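Local coordinates for protein toll (Drosophila melanogaster, PDB 4LXR) that serves as the receptor for cleaved Spätzle, switching on Toll signalling in antifungal immunity and in setting up the dorsal-ventral axis of the embryo, at residues T376-N388 with I402-R414. Residues are numbered along the deposited sequence; the frame is centred on the assembly and turned at random.
Sequences TGISGDIFSNLGN and IDSRAFVSTNGLR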
ATOM      1  N   THR A 376      26.002  -0.846   4.019  1.00 30.50           N
ATOM      2  CA  THR A 376      26.524  -1.400   2.774  1.00 27.01           C
ATOM      3  C   THR A 376      26.690  -2.909   2.795  1.00 25.75           C
ATOM      4  O   THR A 376      26.952  -3.499   1.773  1.00 26.20           O
ATOM      5  CB  THR A 376      27.892  -0.829   2.422  1.00 31.15           C
ATOM      6  OG1 THR A 376      28.750  -0.935   3.562  1.00 31.55           O
ATOM      7  CG2 THR A 376      27.788   0.614   1.978  1.00 28.74           C
ATOM      8  N   GLY A 377      26.538  -3.536   3.951  1.00 30.69           N
ATOM      9  CA  GLY A 377      26.781  -4.959   4.035  1.00 25.94           C
ATOM     10  C   GLY A 377      26.025  -5.611   5.163  1.00 33.39           C
ATOM     11  O   GLY A 377      25.488  -4.939   6.046  1.00 24.83           O
ATOM     12  N   ILE A 378      25.940  -6.933   5.111  1.00 25.74           N
ATOM     13  CA  ILE A 378      25.439  -7.701   6.238  1.00 25.60           C
ATOM     14  C   ILE A 378      26.528  -8.708   6.511  1.00 34.91           C
ATOM     15  O   ILE A 378      26.923  -9.467   5.607  1.00 28.54           O
ATOM     16  CB  ILE A 378      24.125  -8.434   5.931  1.00 30.03           C
ATOM     17  CG1 ILE A 378      23.102  -7.472   5.338  1.00 28.12           C
ATOM     18  CG2 ILE A 378      23.575  -9.092   7.197  1.00 24.95           C
ATOM     19  CD1 ILE A 378      21.714  -8.073   5.199  1.00 23.83           C
ATOM     20  N   SER A 379      27.054  -8.690   7.729  1.00 27.15           N
ATOM     21  CA  SER A 379      28.208  -9.521   8.031  1.00 36.28           C
ATOM     22  C   SER A 379      27.729 -10.862   8.557  1.00 36.93           C
ATOM     23  O   SER A 379      26.538 -11.043   8.824  1.00 27.93           O
ATOM     24  CB  SER A 379      29.137  -8.840   9.047  1.00 34.74           C
ATOM     25  OG  SER A 379      28.558  -8.810  10.345  1.00 28.68           O
ATOM     26  N   GLY A 380      28.665 -11.796   8.699  1.00 31.78           N
ATOM     27  CA  GLY A 380      28.344 -13.106   9.225  1.00 34.40           C
ATOM     28  C   GLY A 380      28.001 -13.138  10.703  1.00 37.67           C
ATOM     29  O   GLY A 380      27.437 -14.120  11.172  1.00 46.20           O
ATOM     30  N   ASP A 381      28.318 -12.068  11.437  1.00 37.51           N
ATOM     31  CA  ASP A 381      28.122 -12.050  12.893  1.00 35.76           C
ATOM     32  C   ASP A 381      26.974 -11.188  13.401  1.00 37.60           C
ATOM     33  O   ASP A 381      26.458 -11.431  14.493  1.00 38.04           O
ATOM     34  CB  ASP A 381      29.401 -11.592  13.606  1.00 47.10           C
ATOM     35  CG  ASP A 381      30.460 -12.675  13.667  1.00 53.15           C
ATOM     36  OD1 ASP A 381      30.144 -13.847  13.378  1.00 50.04           O
ATOM     37  OD2 ASP A 381      31.610 -12.349  14.025  1.00 64.81           O
ATOM     38  N   ILE A 382      26.589 -10.178  12.628  1.00 32.03           N
ATOM     39  CA  ILE A 382      25.667  -9.163  13.117  1.00 32.71           C
ATOM     40  C   ILE A 382      24.357  -9.733  13.669  1.00 36.79           C
ATOM     41  O   ILE A 382      23.885  -9.274  14.710  1.00 37.58           O
ATOM     42  CB  ILE A 382      25.404  -8.043  12.057  1.00 27.60           C
ATOM     43  CG1 ILE A 382      24.499  -6.952  12.635  1.00 25.99           C
ATOM     44  CG2 ILE A 382      24.806  -8.610  10.787  1.00 27.11           C
ATOM     45  CD1 ILE A 382      25.158  -6.120  13.718  1.00 33.15           C
ATOM     46  N   PHE A 383      23.795 -10.746  13.007  1.00 29.34           N
ATOM     47  CA  PHE A 383      22.492 -11.297  13.420  1.00 27.50           C
ATOM     48  C   PHE A 383      22.610 -12.710  13.993  1.00 32.43           C
ATOM     49  O   PHE A 383      21.603 -13.400  14.142  1.00 29.75           O
ATOM     50  CB  PHE A 383      21.513 -11.358  12.233  1.00 27.02           C
ATOM     51  CG  PHE A 383      21.279 -10.040  11.548  1.00 32.60           C
ATOM     52  CD1 PHE A 383      21.162  -8.860  12.276  1.00 24.68           C
ATOM     53  CD2 PHE A 383      21.165  -9.982  10.166  1.00 28.72           C
ATOM     54  CE1 PHE A 383      20.936  -7.657  11.634  1.00 26.75           C
ATOM     55  CE2 PHE A 383      20.944  -8.781   9.520  1.00 27.95           C
ATOM     56  CZ  PHE A 383      20.827  -7.615  10.249  1.00 26.04           C
ATOM     57  N   SER A 384      23.829 -13.139  14.313  1.00 35.31           N
ATOM     58  CA  SER A 384      24.081 -14.545  14.622  1.00 35.36           C
ATOM     59  C   SER A 384      23.458 -15.005  15.931  1.00 42.35           C
ATOM     60  O   SER A 384      23.387 -16.204  16.193  1.00 52.65           O
ATOM     61  CB  SER A 384      25.581 -14.841  14.635  1.00 35.13           C
ATOM     62  OG  SER A 384      26.189 -14.230  15.759  1.00 45.44           O
ATOM     63  N   ASN A 385      23.021 -14.055  16.754  1.00 42.17           N
ATOM     64  CA  ASN A 385      22.368 -14.382  18.018  1.00 44.42           C
ATOM     65  C   ASN A 385      20.894 -14.046  17.982  1.00 44.38           C
ATOM     66  O   ASN A 385      20.221 -14.038  19.020  1.00 45.98           O
ATOM     67  CB  ASN A 385      23.025 -13.641  19.182  1.00 48.71           C
ATOM     68  CG  ASN A 385      24.222 -14.381  19.743  1.00 61.04           C
ATOM     69  OD1 ASN A 385      25.367 -13.986  19.528  1.00 59.94           O
ATOM     70  ND2 ASN A 385      23.961 -15.459  20.477  1.00 69.16           N
ATOM     71  N   LEU A 386      20.385 -13.750  16.791  1.00 31.20           N
ATOM     72  CA  LEU A 386      19.016 -13.275  16.701  1.00 34.27           C
ATOM     73  C   LEU A 386      18.041 -14.384  16.299  1.00 39.51           C
ATOM     74  O   LEU A 386      17.228 -14.209  15.390  1.00 39.68           O
ATOM     75  CB  LEU A 386      18.925 -12.074  15.761  1.00 33.18           C
ATOM     76  CG  LEU A 386      19.592 -10.790  16.264  1.00 32.86           C
ATOM     77  CD1 LEU A 386      19.253  -9.608  15.358  1.00 23.85           C
ATOM     78  CD2 LEU A 386      19.188 -10.490  17.721  1.00 29.73           C
ATOM     79  N   GLY A 387      18.124 -15.514  17.000  1.00 40.12           N
ATOM     80  CA  GLY A 387      17.269 -16.658  16.734  1.00 41.26           C
ATOM     81  C   GLY A 387      15.766 -16.390  16.766  1.00 42.54           C
ATOM     82  O   GLY A 387      14.991 -17.116  16.143  1.00 41.06           O
ATOM     83  N   ASN A 388      15.344 -15.355  17.487  1.00 35.79           N
ATOM     84  CA  ASN A 388      13.919 -15.047  17.613  1.00 35.80           C
ATOM     85  C   ASN A 388      13.393 -13.966  16.670  1.00 30.17           C
ATOM     86  O   ASN A 388      12.182 -13.689  16.646  1.00 35.60           O
ATOM     87  CB  ASN A 388      13.567 -14.644  19.056  1.00 39.17           C
ATOM     88  CG  ASN A 388      13.248 -15.834  19.926  1.00 46.57           C
ATOM     89  OD1 ASN A 388      13.918 -16.856  19.863  1.00 45.65           O
ATOM     90  ND2 ASN A 388      12.204 -15.712  20.736  1.00 57.83           N
ATOM     91  N   ILE A 402      26.101  -9.576   1.115  1.00 27.15           N
ATOM     92  CA  ILE A 402      25.480 -10.337   2.179  1.00 28.12           C
ATOM     93  C   ILE A 402      26.380 -11.530   2.458  1.00 36.61           C
ATOM     94  O   ILE A 402      26.552 -12.389   1.599  1.00 34.91           O
ATOM     95  CB  ILE A 402      24.087 -10.838   1.774  1.00 28.64           C
ATOM     96  CG1 ILE A 402      23.217  -9.663   1.320  1.00 34.27           C
ATOM     97  CG2 ILE A 402      23.417 -11.594   2.947  1.00 26.22           C
ATOM     98  CD1 ILE A 402      21.742 -10.004   1.222  1.00 37.03           C
ATOM     99  N   ASP A 403      26.982 -11.566   3.645  1.00 38.56           N
ATOM    100  CA  ASP A 403      27.889 -12.650   3.989  1.00 37.00           C
ATOM    101  C   ASP A 403      27.172 -13.994   3.855  1.00 36.86           C
ATOM    102  O   ASP A 403      25.966 -14.101   4.127  1.00 31.95           O
ATOM    103  CB  ASP A 403      28.414 -12.486   5.404  1.00 39.05           C
ATOM    104  CG  ASP A 403      29.451 -13.530   5.750  1.00 45.00           C
ATOM    105  OD1 ASP A 403      29.062 -14.641   6.178  1.00 45.65           O
ATOM    106  OD2 ASP A 403      30.654 -13.248   5.573  1.00 46.29           O
ATOM    107  N   SER A 404      27.911 -15.017   3.443  1.00 30.73           N
ATOM    108  CA  SER A 404      27.295 -16.310   3.159  1.00 44.60           C
ATOM    109  C   SER A 404      26.709 -16.927   4.425  1.00 39.92           C
ATOM    110  O   SER A 404      25.801 -17.741   4.351  1.00 42.97           O
ATOM    111  CB  SER A 404      28.285 -17.264   2.471  1.00 38.47           C
ATOM    112  OG  SER A 404      29.390 -17.539   3.315  1.00 47.45           O
ATOM    113  N   ARG A 405      27.207 -16.512   5.588  1.00 42.14           N
ATOM    114  CA  ARG A 405      26.688 -17.019   6.855  1.00 38.98           C
ATOM    115  C   ARG A 405      25.794 -16.032   7.603  1.00 39.84           C
ATOM    116  O   ARG A 405      25.447 -16.266   8.769  1.00 45.50           O
ATOM    117  CB  ARG A 405      27.832 -17.513   7.753  1.00 46.29           C
ATOM    118  CG  ARG A 405      28.647 -18.636   7.114  1.00 52.66           C
ATOM    119  CD  ARG A 405      29.608 -19.307   8.082  1.00 64.09           C
ATOM    120  NE  ARG A 405      28.929 -20.016   9.167  1.00 76.91           N
ATOM    121  CZ  ARG A 405      28.290 -21.178   9.036  1.00 77.22           C
ATOM    122  NH1 ARG A 405      28.214 -21.773   7.853  1.00 77.61           N
ATOM    123  NH2 ARG A 405      27.711 -21.742  10.090  1.00 74.89           N
ATOM    124  N   ALA A 406      25.393 -14.951   6.931  1.00 30.07           N
ATOM    125  CA  ALA A 406      24.563 -13.916   7.563  1.00 31.51           C
ATOM    126  C   ALA A 406      23.272 -14.443   8.189  1.00 34.44           C
ATOM    127  O   ALA A 406      22.863 -13.986   9.264  1.00 29.60           O
ATOM    128  CB  ALA A 406      24.239 -12.813   6.574  1.00 29.52           C
ATOM    129  N   PHE A 407      22.642 -15.404   7.520  1.00 31.65           N
ATOM    130  CA  PHE A 407      21.321 -15.863   7.928  1.00 33.74           C
ATOM    131  C   PHE A 407      21.258 -17.334   8.338  1.00 30.33           C
ATOM    132  O   PHE A 407      20.195 -17.950   8.322  1.00 32.68           O
ATOM    133  CB  PHE A 407      20.293 -15.536   6.845  1.00 30.30           C
ATOM    134  CG  PHE A 407      20.112 -14.065   6.628  1.00 35.28           C
ATOM    135  CD1 PHE A 407      19.332 -13.308   7.510  1.00 30.81           C
ATOM    136  CD2 PHE A 407      20.741 -13.425   5.565  1.00 25.80           C
ATOM    137  CE1 PHE A 407      19.183 -11.927   7.319  1.00 32.99           C
ATOM    138  CE2 PHE A 407      20.587 -12.056   5.361  1.00 29.08           C
ATOM    139  CZ  PHE A 407      19.819 -11.304   6.238  1.00 26.55           C
ATOM    140  N   VAL A 408      22.391 -17.884   8.741  1.00 30.02           N
ATOM    141  CA  VAL A 408      22.410 -19.264   9.184  1.00 34.00           C
ATOM    142  C   VAL A 408      21.665 -19.439  10.512  1.00 41.68           C
ATOM    143  O   VAL A 408      21.037 -20.465  10.724  1.00 43.66           O
ATOM    144  CB  VAL A 408      23.855 -19.844   9.256  1.00 48.65           C
ATOM    145  CG1 VAL A 408      24.756 -18.974  10.116  1.00 47.56           C
ATOM    146  CG2 VAL A 408      23.835 -21.260   9.797  1.00 52.67           C
ATOM    147  N   SER A 409      21.682 -18.421  11.375  1.00 39.31           N
ATOM    148  CA  SER A 409      21.161 -18.580  12.734  1.00 36.72           C
ATOM    149  C   SER A 409      19.821 -17.896  13.010  1.00 42.48           C
ATOM    150  O   SER A 409      19.336 -17.900  14.144  1.00 42.72           O
ATOM    151  CB  SER A 409      22.201 -18.124  13.758  1.00 39.97           C
ATOM    152  OG  SER A 409      23.398 -18.877  13.617  1.00 49.80           O
ATOM    153  N   THR A 410      19.227 -17.315  11.977  1.00 39.66           N
ATOM    154  CA  THR A 410      17.955 -16.621  12.121  1.00 39.34           C
ATOM    155  C   THR A 410      16.778 -17.518  11.710  1.00 38.08           C
ATOM    156  O   THR A 410      16.006 -17.187  10.804  1.00 33.52           O
ATOM    157  CB  THR A 410      17.941 -15.344  11.291  1.00 33.00           C
ATOM    158  OG1 THR A 410      18.420 -15.650   9.982  1.00 32.26           O
ATOM    159  CG2 THR A 410      18.853 -14.293  11.916  1.00 32.82           C
ATOM    160  N   ASN A 411      16.648 -18.646  12.400  1.00 42.05           N
ATOM    161  CA  ASN A 411      15.619 -19.642  12.095  1.00 49.25           C
ATOM    162  C   ASN A 411      14.209 -19.147  12.369  1.00 41.15           C
ATOM    163  O   ASN A 411      13.240 -19.678  11.836  1.00 39.28           O
ATOM    164  CB  ASN A 411      15.879 -20.921  12.892  1.00 52.20           C
ATOM    165  CG  ASN A 411      17.319 -21.389  12.779  1.00 55.69           C
ATOM    166  OD1 ASN A 411      17.898 -21.387  11.693  1.00 58.01           O
ATOM    167  ND2 ASN A 411      17.909 -21.774  13.907  1.00 56.58           N
ATOM    168  N   GLY A 412      14.094 -18.123  13.202  1.00 40.57           N
ATOM    169  CA  GLY A 412      12.796 -17.564  13.517  1.00 27.56           C
ATOM    170  C   GLY A 412      12.291 -16.577  12.479  1.00 34.19           C
ATOM    171  O   GLY A 412      11.115 -16.215  12.504  1.00 32.83           O
ATOM    172  N   LEU A 413      13.168 -16.135  11.571  1.00 31.88           N
ATOM    173  CA  LEU A 413      12.823 -15.073  10.611  1.00 35.77           C
ATOM    174  C   LEU A 413      11.724 -15.477   9.630  1.00 40.97           C
ATOM    175  O   LEU A 413      11.779 -16.547   9.029  1.00 37.43           O
ATOM    176  CB  LEU A 413      14.059 -14.597   9.844  1.00 24.63           C
ATOM    177  CG  LEU A 413      13.927 -13.211   9.185  1.00 27.91           C
ATOM    178  CD1 LEU A 413      13.811 -12.097  10.216  1.00 22.72           C
ATOM    179  CD2 LEU A 413      15.091 -12.939   8.274  1.00 23.56           C
ATOM    180  N   ARG A 414      10.730 -14.609   9.475  1.00 41.29           N
ATOM    181  CA  ARG A 414       9.580 -14.885   8.624  1.00 35.78           C
ATOM    182  C   ARG A 414       9.388 -13.834   7.510  1.00 36.22           C
ATOM    183  O   ARG A 414       8.854 -14.134   6.445  1.00 33.05           O
ATOM    184  CB  ARG A 414       8.308 -14.984   9.487  1.00 34.30           C
ATOM    185  CG  ARG A 414       8.329 -16.146  10.511  1.00 32.65           C
ATOM    186  CD  ARG A 414       8.360 -17.521   9.829  1.00 34.45           C
ATOM    187  NE  ARG A 414       8.556 -18.615  10.779  1.00 37.51           N
ATOM    188  CZ  ARG A 414       9.721 -19.212  11.021  1.00 40.13           C
ATOM    189  NH1 ARG A 414      10.827 -18.834  10.389  1.00 38.36           N
ATOM    190  NH2 ARG A 414       9.784 -20.192  11.906  1.00 36.96           N
TER
HETATM  191  O   HOH W   1      24.502 -12.001  10.739  1.00 38.14           O
HETATM  192  O   HOH W   2      15.346 -15.337  13.496  1.00 37.29           O
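With CG next to the backbone N in both residues (chi1 -57° and -64°), Phe383 and Phe407 send their rings side by side in the same direction, into the core of the leucine-rich-repeat solenoid of the Toll ectodomain. The two segments are equivalent convex-side loops of successive coils, each leading toward the next strand of the parallel concave surface, and Leu392 of strand 391-393 touches both rings. The rings meet obliquely, planes 39° apart, with Phe383 CD2 4.0 Å from Phe407 CE1. Ile378 crosses Phe407 at about a right angle, its CD1 reaching Phe407 CZ at 3.9 Å, while its CG2 branch packs on the methyl of Ala406. The loops start as a short parallel pairing of Ile378 with Ile402, where Asp403 N donates a nearly straight bond to Ile378 O (2.9 Å). Asp403 then holds its carboxylate carbon anti to its own N; CB and CG lie against the backbone of Gly380, and OD1 takes the N-H of Arg405 in an Asx turn. Next, a water bridges the backbones: it donates to Ser379 O and Ala406 O and accepts from Phe383 N (2.7 Å), tying together three backbone groups that have no direct bond to one another. Thr410 places its CG2 methyl beside Phe383 O and Leu386 O, and its OG1 lies at the edge of the Phe407 ring, in plane, bonding weakly to Phe407 O. Nearby, Ser409 sets CB against Ser384 O at 3.3 Å. At the far end two residues without side chains, Gly387 and Gly412, let the coils close up, and Gly412 N gives a weak, bent bond to Gly387 O (3.2 Å). Gly387 CA also approaches Ser409 O at 3.5 Å in a CA-H...O contact.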